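Long-range contacts in translation initiation factor eIF2 assembly protein (Schizosaccharomyces pombe, PDB 4ZGP), which acts as an ATP-dependent chaperone that binds the gamma subunit of eIF2 and so allows it to assemble with the alpha and beta subunits: residues A[110-114]-A[133-137]; A[190-195]-A[206-210]. All blocks are in the same frame, centred on the assembly; numbering follows the deposited sequence.

How the contacts relate
Contact 1 (110-114 with 133-137) closes before contact 2 (190-195 with 206-210) opens along the chain. Their centres lie about 22 Å apart, and their nearest atoms are about 9 Å apart, so the two do not touch. They share no sheet. Contact 1 pairs strand 112-115, an outermost strand of the antiparallel sheet with 180-184 and 48-51, with the loop leading into helix 138-146. Contact 2 joins strands 193-199 and 202-208, inside a mixed five-stranded sheet. ADP connects them. Contact 1 meets its adenine and ribose, while contact 2 holds its ribose hydroxyl and phosphates. This is the ATP-grasp arrangement, with the nucleotide held between two sheets.

Contact 1: residues A[110-114]-A[133-137]; sequences GAVVP and LKCTT. With ADP (adenosine-5'-diphosphate), chain C.
Val112 and Cys135 form a single antiparallel hydrogen-bonded bridge. Val112 N donates to Cys135 O at 2.8 Å, nearly straight at 169°. Cys135 N returns a more bent bond to Val112 O, also 2.8 Å. Both donors lie in the carbonyl planes. Toward the nucleotide, Leu133 can be followed outward. Its CB rests against Val113 CG2 at 4.0 Å and also meets CG1. CG stands anti to the carbonyl carbon (chi1 -78°), and the chain then runs on to CD1. CD1 meets Val113 CG1 and lies 3.3 Å from ADP O4', with C1' next to it. The same CG2 of Val113 that touches Leu133 CB also faces the adenine, 3.7 Å from ADP C6. With both methyls of Val113 gone, as in an alanine, Leu133 CB and the adenine would probably lose the group between them, leaving the base freer to shift. On another side, Cys135 SG packs on Pro114 CD at 3.9 Å. Further back, Lys134 CE lies against Ala111 CB at 3.6 Å, and its ammonium end makes a cation-pi contact with Trp185, an ATP-binding residue. A water donates to Gly110 O and, weakly, to Thr136 O. Strand 180-184 flanks 112-115, with Leu182 on Val112 and Pro114. Helix 138-146, capped by Thr137, sends Val141 to Pro114 and both Val141 and Leu144 to Cys135.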
ATOM      1  N   GLY A 110      -5.497  10.118 -17.255  1.00 30.15           N
ATOM      2  CA  GLY A 110      -6.001  11.354 -16.679  1.00 32.35           C
ATOM      3  C   GLY A 110      -6.375  11.374 -15.205  1.00 30.95           C
ATOM      4  O   GLY A 110      -6.739  12.419 -14.678  1.00 27.49           O
ATOM      5  N   ALA A 111      -6.284  10.236 -14.522  1.00 30.17           N
ATOM      6  CA  ALA A 111      -6.617  10.206 -13.100  1.00 28.26           C
ATOM      7  C   ALA A 111      -5.735   9.190 -12.370  1.00 24.71           C
ATOM      8  O   ALA A 111      -5.616   8.046 -12.818  1.00 26.38           O
ATOM      9  CB  ALA A 111      -8.085   9.881 -12.903  1.00 29.57           C
ATOM     10  N   VAL A 112      -5.105   9.629 -11.278  1.00 26.61           N
ATOM     11  CA  VAL A 112      -4.185   8.765 -10.523  1.00 28.09           C
ATOM     12  C   VAL A 112      -4.372   8.847  -9.006  1.00 31.22           C
ATOM     13  O   VAL A 112      -4.967   9.791  -8.488  1.00 25.96           O
ATOM     14  CB  VAL A 112      -2.701   9.101 -10.835  1.00 25.54           C
ATOM     15  CG1 VAL A 112      -2.435   9.062 -12.339  1.00 25.84           C
ATOM     16  CG2 VAL A 112      -2.297  10.454 -10.253  1.00 28.11           C
ATOM     17  N   VAL A 113      -3.868   7.826  -8.314  1.00 26.55           N
ATOM     18  CA  VAL A 113      -3.707   7.850  -6.866  1.00 23.01           C
ATOM     19  C   VAL A 113      -2.212   7.856  -6.554  1.00 24.65           C
ATOM     20  O   VAL A 113      -1.491   6.959  -6.979  1.00 23.81           O
ATOM     21  CB  VAL A 113      -4.388   6.629  -6.194  1.00 28.57           C
ATOM     22  CG1 VAL A 113      -4.019   6.561  -4.719  1.00 26.96           C
ATOM     23  CG2 VAL A 113      -5.909   6.689  -6.354  1.00 28.17           C
ATOM     24  N   PRO A 114      -1.726   8.893  -5.855  1.00 25.15           N
ATOM     25  CA  PRO A 114      -0.291   9.012  -5.586  1.00 26.44           C
ATOM     26  C   PRO A 114       0.125   8.308  -4.307  1.00 26.21           C
ATOM     27  O   PRO A 114      -0.701   8.205  -3.404  1.00 28.42           O
ATOM     28  CB  PRO A 114      -0.096  10.511  -5.430  1.00 26.72           C
ATOM     29  CG  PRO A 114      -1.421  10.942  -4.765  1.00 24.04           C
ATOM     30  CD  PRO A 114      -2.475  10.077  -5.402  1.00 26.96           C
ATOM     31  N   LEU A 133      -9.269  10.132  -3.279  1.00 28.78           N
ATOM     32  CA  LEU A 133      -7.846  10.014  -3.532  1.00 33.01           C
ATOM     33  C   LEU A 133      -7.529  10.334  -4.991  1.00 28.56           C
ATOM     34  O   LEU A 133      -6.366  10.496  -5.359  1.00 28.89           O
ATOM     35  CB  LEU A 133      -7.344   8.600  -3.201  1.00 35.01           C
ATOM     36  CG  LEU A 133      -7.127   8.259  -1.728  1.00 35.75           C
ATOM     37  CD1 LEU A 133      -6.729   6.804  -1.607  1.00 37.07           C
ATOM     38  CD2 LEU A 133      -6.049   9.137  -1.175  1.00 35.27           C
ATOM     39  N   LYS A 134      -8.570  10.404  -5.808  1.00 28.30           N
ATOM     40  CA  LYS A 134      -8.418  10.677  -7.231  1.00 28.66           C
ATOM     41  C   LYS A 134      -7.756  12.031  -7.488  1.00 28.79           C
ATOM     42  O   LYS A 134      -8.215  13.051  -7.001  1.00 31.68           O
ATOM     43  CB  LYS A 134      -9.779  10.624  -7.909  1.00 31.58           C
ATOM     44  CG  LYS A 134      -9.765  10.781  -9.424  1.00 30.88           C
ATOM     45  CD  LYS A 134     -11.205  10.764  -9.939  1.00 31.54           C
ATOM     46  CE  LYS A 134     -11.283  10.672 -11.451  1.00 40.97           C
ATOM     47  NZ  LYS A 134     -12.721  10.688 -11.905  1.00 41.60           N
ATOM     48  N   CYS A 135      -6.663  12.029  -8.246  1.00 26.17           N
ATOM     49  CA  CYS A 135      -5.952  13.265  -8.566  1.00 28.40           C
ATOM     50  C   CYS A 135      -5.846  13.355 -10.072  1.00 32.47           C
ATOM     51  O   CYS A 135      -5.508  12.362 -10.726  1.00 28.62           O
ATOM     52  CB  CYS A 135      -4.555  13.303  -7.946  1.00 28.82           C
ATOM     53  SG  CYS A 135      -4.531  13.249  -6.149  1.00 28.85           S
ATOM     54  N   THR A 136      -6.121  14.536 -10.624  1.00 30.06           N
ATOM     55  CA  THR A 136      -6.062  14.715 -12.075  1.00 28.00           C
ATOM     56  C   THR A 136      -4.990  15.713 -12.502  1.00 32.03           C
ATOM     57  O   THR A 136      -4.715  15.865 -13.690  1.00 36.21           O
ATOM     58  CB  THR A 136      -7.417  15.189 -12.633  1.00 30.53           C
ATOM     59  OG1 THR A 136      -7.820  16.393 -11.952  1.00 35.96           O
ATOM     60  CG2 THR A 136      -8.470  14.120 -12.422  1.00 31.29           C
ATOM     61  N   THR A 137      -4.390  16.404 -11.545  1.00 27.61           N
ATOM     62  CA  THR A 137      -3.327  17.357 -11.852  1.00 30.15           C
ATOM     63  C   THR A 137      -2.191  17.189 -10.869  1.00 30.36           C
ATOM     64  O   THR A 137      -2.359  16.548  -9.827  1.00 31.18           O
ATOM     65  CB  THR A 137      -3.816  18.824 -11.784  1.00 33.92           C
ATOM     66  OG1 THR A 137      -4.066  19.176 -10.419  1.00 36.61           O
ATOM     67  CG2 THR A 137      -5.107  19.008 -12.575  1.00 34.53           C
TER
HETATM   68  PB  ADP C 301      -2.224   1.064   2.064  0.69 45.51           P
HETATM   69  O1B ADP C 301      -1.729  -0.357   1.842  0.69 40.65           O
HETATM   70  O2B ADP C 301      -1.145   2.024   2.534  0.69 37.78           O
HETATM   71  O3B ADP C 301      -3.543   1.071   2.808  0.69 37.41           O
HETATM   72  PA  ADP C 301      -3.256   0.951  -0.641  0.69 35.58           P
HETATM   73  O1A ADP C 301      -3.484  -0.493  -0.266  0.69 42.32           O
HETATM   74  O2A ADP C 301      -2.498   1.361  -1.892  0.69 36.30           O
HETATM   75  O3A ADP C 301      -2.539   1.699   0.600  0.69 44.21           O
HETATM   76  O5' ADP C 301      -4.707   1.634  -0.715  0.69 44.51           O
HETATM   77  C5' ADP C 301      -5.222   2.467   0.324  0.69 38.19           C
HETATM   78  C4' ADP C 301      -6.684   2.670  -0.033  0.69 41.03           C
HETATM   79  O4' ADP C 301      -6.781   3.587  -1.124  0.69 37.77           O
HETATM   80  C3' ADP C 301      -7.302   1.366  -0.511  0.69 38.87           C
HETATM   81  O3' ADP C 301      -8.068   0.747   0.528  0.69 41.30           O
HETATM   82  C2' ADP C 301      -8.173   1.747  -1.689  0.69 41.25           C
HETATM   83  O2' ADP C 301      -9.548   1.840  -1.305  0.69 45.64           O
HETATM   84  C1' ADP C 301      -7.690   3.115  -2.124  0.69 36.94           C
HETATM   85  N9  ADP C 301      -6.955   2.942  -3.402  0.69 36.80           N
HETATM   86  C8  ADP C 301      -5.697   2.462  -3.518  0.69 36.24           C
HETATM   87  N7  ADP C 301      -5.312   2.425  -4.824  0.69 39.00           N
HETATM   88  C5  ADP C 301      -6.342   2.892  -5.566  0.69 34.50           C
HETATM   89  C6  ADP C 301      -6.592   3.126  -7.008  0.69 34.40           C
HETATM   90  N6  ADP C 301      -5.622   2.834  -7.913  0.69 32.35           N
HETATM   91  N1  ADP C 301      -7.800   3.631  -7.375  0.69 28.14           N
HETATM   92  C2  ADP C 301      -8.741   3.921  -6.449  0.69 35.16           C
HETATM   93  N3  ADP C 301      -8.583   3.735  -5.122  0.69 37.18           N
HETATM   94  C4  ADP C 301      -7.421   3.233  -4.625  0.69 39.63           C
HETATM   95  O   HOH W   1      -6.915  14.858 -15.976  1.00 41.05           O

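Contact 2: residues A[190-195]-A[206-210]; sequences ASTEFR and FCQRD. With ADP (adenosine-5'-diphosphate), chain C.
Glu193 and Arg209 meet as a salt bridge at one end of the beta hairpin 193-199/202-208, in the ATP-grasp nucleotide site. Glu193 OE2 uses its syn lone pair toward Arg209 NH1 and takes a weak bond from Arg209 NE. Both side chains are modelled in two conformers, so the close spacing here is doubtful in detail. The carboxylate and guanidinium planes stand 70° apart. With OE2 turned to the arginine, Glu193 OE1 accepts a bond from ADP O3' at 2.7 Å. Arg209 NH2 donates to ADP O3B at 2.9 Å. Arg195 NH2 lies beside Arg209 NH2, both facing the phosphates; Asp246 forms salt bridges with both arginines. Behind this shell, Arg195 and Cys207 exchange backbone bonds, and Arg209 N bonds to Glu193 O. Away from the nucleotide, Phe194 and Phe206 form an offset edge-to-face pair, the edge of Phe206 toward the face of Phe194, planes at 90°. Helix 221-233 brings Ile228 against both phenylalanine side chains. Beyond the strand end, Gln208 NE2 bonds to Asp210 OD1 and Asn212 N bonds weakly to OD2. Ser191 OG donates to Asp210 OD2 at 2.9 Å, from the syn side and 29° out of the carboxylate plane.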
ATOM      1  N   ALA A 190     -15.145  -0.695  -2.114  1.00 32.38           N
ATOM      2  CA  ALA A 190     -14.349  -0.750  -0.891  1.00 33.99           C
ATOM      3  C   ALA A 190     -14.511  -2.078  -0.161  1.00 32.39           C
ATOM      4  O   ALA A 190     -13.575  -2.546   0.505  1.00 31.59           O
ATOM      5  CB  ALA A 190     -14.718   0.408   0.035  1.00 39.99           C
ATOM      6  N   SER A 191     -15.693  -2.683  -0.291  1.00 28.84           N
ATOM      7  CA  SER A 191     -16.036  -3.869   0.488  1.00 30.67           C
ATOM      8  C   SER A 191     -15.561  -5.167  -0.151  1.00 29.22           C
ATOM      9  O   SER A 191     -15.749  -6.230   0.424  1.00 27.21           O
ATOM     10  CB  SER A 191     -17.552  -3.950   0.717  1.00 34.12           C
ATOM     11  OG  SER A 191     -18.028  -2.854   1.485  1.00 35.98           O
ATOM     12  N   THR A 192     -14.978  -5.111  -1.344  1.00 24.20           N
ATOM     13  CA  THR A 192     -14.396  -6.341  -1.888  1.00 24.38           C
ATOM     14  C   THR A 192     -12.868  -6.223  -1.943  1.00 24.02           C
ATOM     15  O   THR A 192     -12.207  -6.860  -2.782  1.00 23.95           O
ATOM     16  CB  THR A 192     -14.966  -6.708  -3.268  1.00 27.71           C
ATOM     17  OG1 THR A 192     -14.626  -5.700  -4.211  1.00 27.09           O
ATOM     18  CG2 THR A 192     -16.505  -6.837  -3.203  1.00 28.41           C
ATOM     19  N   GLU A 193     -12.336  -5.426  -1.023  1.00 26.14           N
ATOM     20  CA  GLU A 193     -10.898  -5.400  -0.809  0.54 25.81           C
ATOM     21  C   GLU A 193     -10.575  -6.143   0.484  1.00 25.28           C
ATOM     22  O   GLU A 193     -11.333  -6.086   1.458  1.00 25.16           O
ATOM     23  CB  GLU A 193     -10.357  -3.970  -0.764  0.54 29.08           C
ATOM     24  CG  GLU A 193      -8.979  -3.861  -1.397  0.54 30.40           C
ATOM     25  CD  GLU A 193      -8.144  -2.732  -0.852  0.54 32.85           C
ATOM     26  OE1 GLU A 193      -8.723  -1.693  -0.460  0.54 31.43           O
ATOM     27  OE2 GLU A 193      -6.909  -2.898  -0.818  0.54 27.58           O
ATOM     28  N   PHE A 194      -9.455  -6.857   0.479  1.00 22.24           N
ATOM     29  CA  PHE A 194      -9.098  -7.677   1.642  1.00 21.88           C
ATOM     30  C   PHE A 194      -7.646  -7.462   2.030  1.00 23.92           C
ATOM     31  O   PHE A 194      -6.814  -7.123   1.193  1.00 20.60           O
ATOM     32  CB  PHE A 194      -9.324  -9.175   1.360  1.00 21.72           C
ATOM     33  CG  PHE A 194     -10.737  -9.510   0.999  1.00 23.33           C
ATOM     34  CD1 PHE A 194     -11.666  -9.797   1.992  1.00 23.84           C
ATOM     35  CD2 PHE A 194     -11.149  -9.492  -0.333  1.00 22.21           C
ATOM     36  CE1 PHE A 194     -13.002 -10.089   1.669  1.00 27.71           C
ATOM     37  CE2 PHE A 194     -12.491  -9.802  -0.669  1.00 24.79           C
ATOM     38  CZ  PHE A 194     -13.403 -10.101   0.330  1.00 28.20           C
ATOM     39  N   ARG A 195      -7.346  -7.711   3.297  1.00 21.27           N
ATOM     40  CA  ARG A 195      -5.971  -7.702   3.764  1.00 16.68           C
ATOM     41  C   ARG A 195      -5.612  -9.122   4.182  1.00 22.78           C
ATOM     42  O   ARG A 195      -6.367  -9.752   4.909  1.00 21.11           O
ATOM     43  CB  ARG A 195      -5.801  -6.729   4.921  1.00 19.06           C
ATOM     44  CG  ARG A 195      -4.402  -6.769   5.531  1.00 22.07           C
ATOM     45  CD  ARG A 195      -4.037  -5.453   6.200  1.00 22.36           C
ATOM     46  NE  ARG A 195      -3.827  -4.378   5.232  1.00 22.89           N
ATOM     47  CZ  ARG A 195      -3.440  -3.150   5.556  1.00 29.51           C
ATOM     48  NH1 ARG A 195      -3.253  -2.836   6.831  1.00 26.32           N
ATOM     49  NH2 ARG A 195      -3.241  -2.229   4.601  1.00 27.22           N
ATOM     50  N   PHE A 206      -7.162 -13.757   6.554  1.00 21.67           N
ATOM     51  CA  PHE A 206      -7.458 -12.532   5.807  1.00 20.54           C
ATOM     52  C   PHE A 206      -8.773 -11.949   6.271  1.00 26.09           C
ATOM     53  O   PHE A 206      -9.621 -12.654   6.837  1.00 25.55           O
ATOM     54  CB  PHE A 206      -7.467 -12.762   4.277  1.00 18.85           C
ATOM     55  CG  PHE A 206      -8.643 -13.546   3.734  1.00 22.43           C
ATOM     56  CD1 PHE A 206      -9.825 -12.909   3.345  1.00 23.88           C
ATOM     57  CD2 PHE A 206      -8.537 -14.908   3.523  1.00 25.15           C
ATOM     58  CE1 PHE A 206     -10.883 -13.616   2.811  1.00 25.52           C
ATOM     59  CE2 PHE A 206      -9.606 -15.637   2.970  1.00 28.65           C
ATOM     60  CZ  PHE A 206     -10.774 -14.990   2.612  1.00 24.51           C
ATOM     61  N   CYS A 207      -8.923 -10.645   6.063  1.00 20.67           N
ATOM     62  CA  CYS A 207     -10.123  -9.966   6.493  1.00 22.95           C
ATOM     63  C   CYS A 207     -10.520  -8.926   5.495  1.00 23.43           C
ATOM     64  O   CYS A 207      -9.714  -8.468   4.696  1.00 22.27           O
ATOM     65  CB  CYS A 207      -9.935  -9.319   7.881  1.00 19.20           C
ATOM     66  SG  CYS A 207      -8.660  -8.057   8.055  1.00 24.31           S
ATOM     67  N   GLN A 208     -11.799  -8.600   5.528  1.00 23.52           N
ATOM     68  CA  GLN A 208     -12.323  -7.438   4.843  1.00 22.73           C
ATOM     69  C   GLN A 208     -11.522  -6.190   5.200  1.00 28.93           C
ATOM     70  O   GLN A 208     -11.155  -5.969   6.368  1.00 26.51           O
ATOM     71  CB  GLN A 208     -13.801  -7.234   5.184  1.00 20.00           C
ATOM     72  CG  GLN A 208     -14.472  -6.120   4.398  1.00 20.00           C
ATOM     73  CD  GLN A 208     -15.967  -6.058   4.635  1.00 20.00           C
ATOM     74  OE1 GLN A 208     -16.528  -6.910   5.325  1.00 20.00           O
ATOM     75  NE2 GLN A 208     -16.616  -5.046   4.066  1.00 20.00           N
ATOM     76  N   ARG A 209     -11.267  -5.351   4.197  1.00 23.24           N
ATOM     77  CA  ARG A 209     -10.385  -4.211   4.398  0.51 29.80           C
ATOM     78  C   ARG A 209     -11.099  -2.974   4.922  1.00 32.88           C
ATOM     79  O   ARG A 209     -10.522  -2.204   5.689  1.00 32.84           O
ATOM     80  CB  ARG A 209      -9.659  -3.882   3.096  0.51 30.65           C
ATOM     81  CG  ARG A 209      -8.228  -4.340   3.100  0.51 26.24           C
ATOM     82  CD  ARG A 209      -7.271  -3.180   3.286  0.51 30.60           C
ATOM     83  NE  ARG A 209      -6.689  -2.782   2.015  0.51 35.02           N
ATOM     84  CZ  ARG A 209      -5.954  -1.692   1.832  0.51 31.00           C
ATOM     85  NH1 ARG A 209      -5.463  -1.432   0.635  0.51 26.51           N
ATOM     86  NH2 ARG A 209      -5.709  -0.872   2.844  0.51 31.33           N
ATOM     87  N   ASP A 210     -12.356  -2.785   4.537  1.00 28.50           N
ATOM     88  CA  ASP A 210     -13.090  -1.598   4.990  1.00 35.62           C
ATOM     89  C   ASP A 210     -13.903  -1.923   6.228  1.00 35.35           C
ATOM     90  O   ASP A 210     -13.788  -3.021   6.766  1.00 35.87           O
ATOM     91  CB  ASP A 210     -14.006  -1.071   3.885  1.00 35.67           C
ATOM     92  CG  ASP A 210     -15.139  -2.010   3.592  1.00 33.90           C
ATOM     93  OD1 ASP A 210     -14.894  -3.236   3.608  1.00 38.14           O
ATOM     94  OD2 ASP A 210     -16.270  -1.534   3.351  1.00 42.86           O
TER
HETATM   95  PB  ADP C 301      -2.224   1.064   2.064  0.69 45.51           P
HETATM   96  O1B ADP C 301      -1.729  -0.357   1.842  0.69 40.65           O
HETATM   97  O2B ADP C 301      -1.145   2.024   2.534  0.69 37.78           O
HETATM   98  O3B ADP C 301      -3.543   1.071   2.808  0.69 37.41           O
HETATM   99  PA  ADP C 301      -3.256   0.951  -0.641  0.69 35.58           P
HETATM  100  O1A ADP C 301      -3.484  -0.493  -0.266  0.69 42.32           O
HETATM  101  O2A ADP C 301      -2.498   1.361  -1.892  0.69 36.30           O
HETATM  102  O3A ADP C 301      -2.539   1.699   0.600  0.69 44.21           O
HETATM  103  O5' ADP C 301      -4.707   1.634  -0.715  0.69 44.51           O
HETATM  104  C5' ADP C 301      -5.222   2.467   0.324  0.69 38.19           C
HETATM  105  C4' ADP C 301      -6.684   2.670  -0.033  0.69 41.03           C
HETATM  106  O4' ADP C 301      -6.781   3.587  -1.124  0.69 37.77           O
HETATM  107  C3' ADP C 301      -7.302   1.366  -0.511  0.69 38.87           C
HETATM  108  O3' ADP C 301      -8.068   0.747   0.528  0.69 41.30           O
HETATM  109  C2' ADP C 301      -8.173   1.747  -1.689  0.69 41.25           C
HETATM  110  O2' ADP C 301      -9.548   1.840  -1.305  0.69 45.64           O
HETATM  111  C1' ADP C 301      -7.690   3.115  -2.124  0.69 36.94           C
HETATM  112  N9  ADP C 301      -6.955   2.942  -3.402  0.69 36.80           N
HETATM  113  C8  ADP C 301      -5.697   2.462  -3.518  0.69 36.24           C
HETATM  114  N7  ADP C 301      -5.312   2.425  -4.824  0.69 39.00           N
HETATM  115  C5  ADP C 301      -6.342   2.892  -5.566  0.69 34.50           C
HETATM  116  C6  ADP C 301      -6.592   3.126  -7.008  0.69 34.40           C
HETATM  117  N6  ADP C 301      -5.622   2.834  -7.913  0.69 32.35           N
HETATM  118  N1  ADP C 301      -7.800   3.631  -7.375  0.69 28.14           N
HETATM  119  C2  ADP C 301      -8.741   3.921  -6.449  0.69 35.16           C
HETATM  120  N3  ADP C 301      -8.583   3.735  -5.122  0.69 37.18           N
HETATM  121  C4  ADP C 301      -7.421   3.233  -4.625  0.69 39.63           C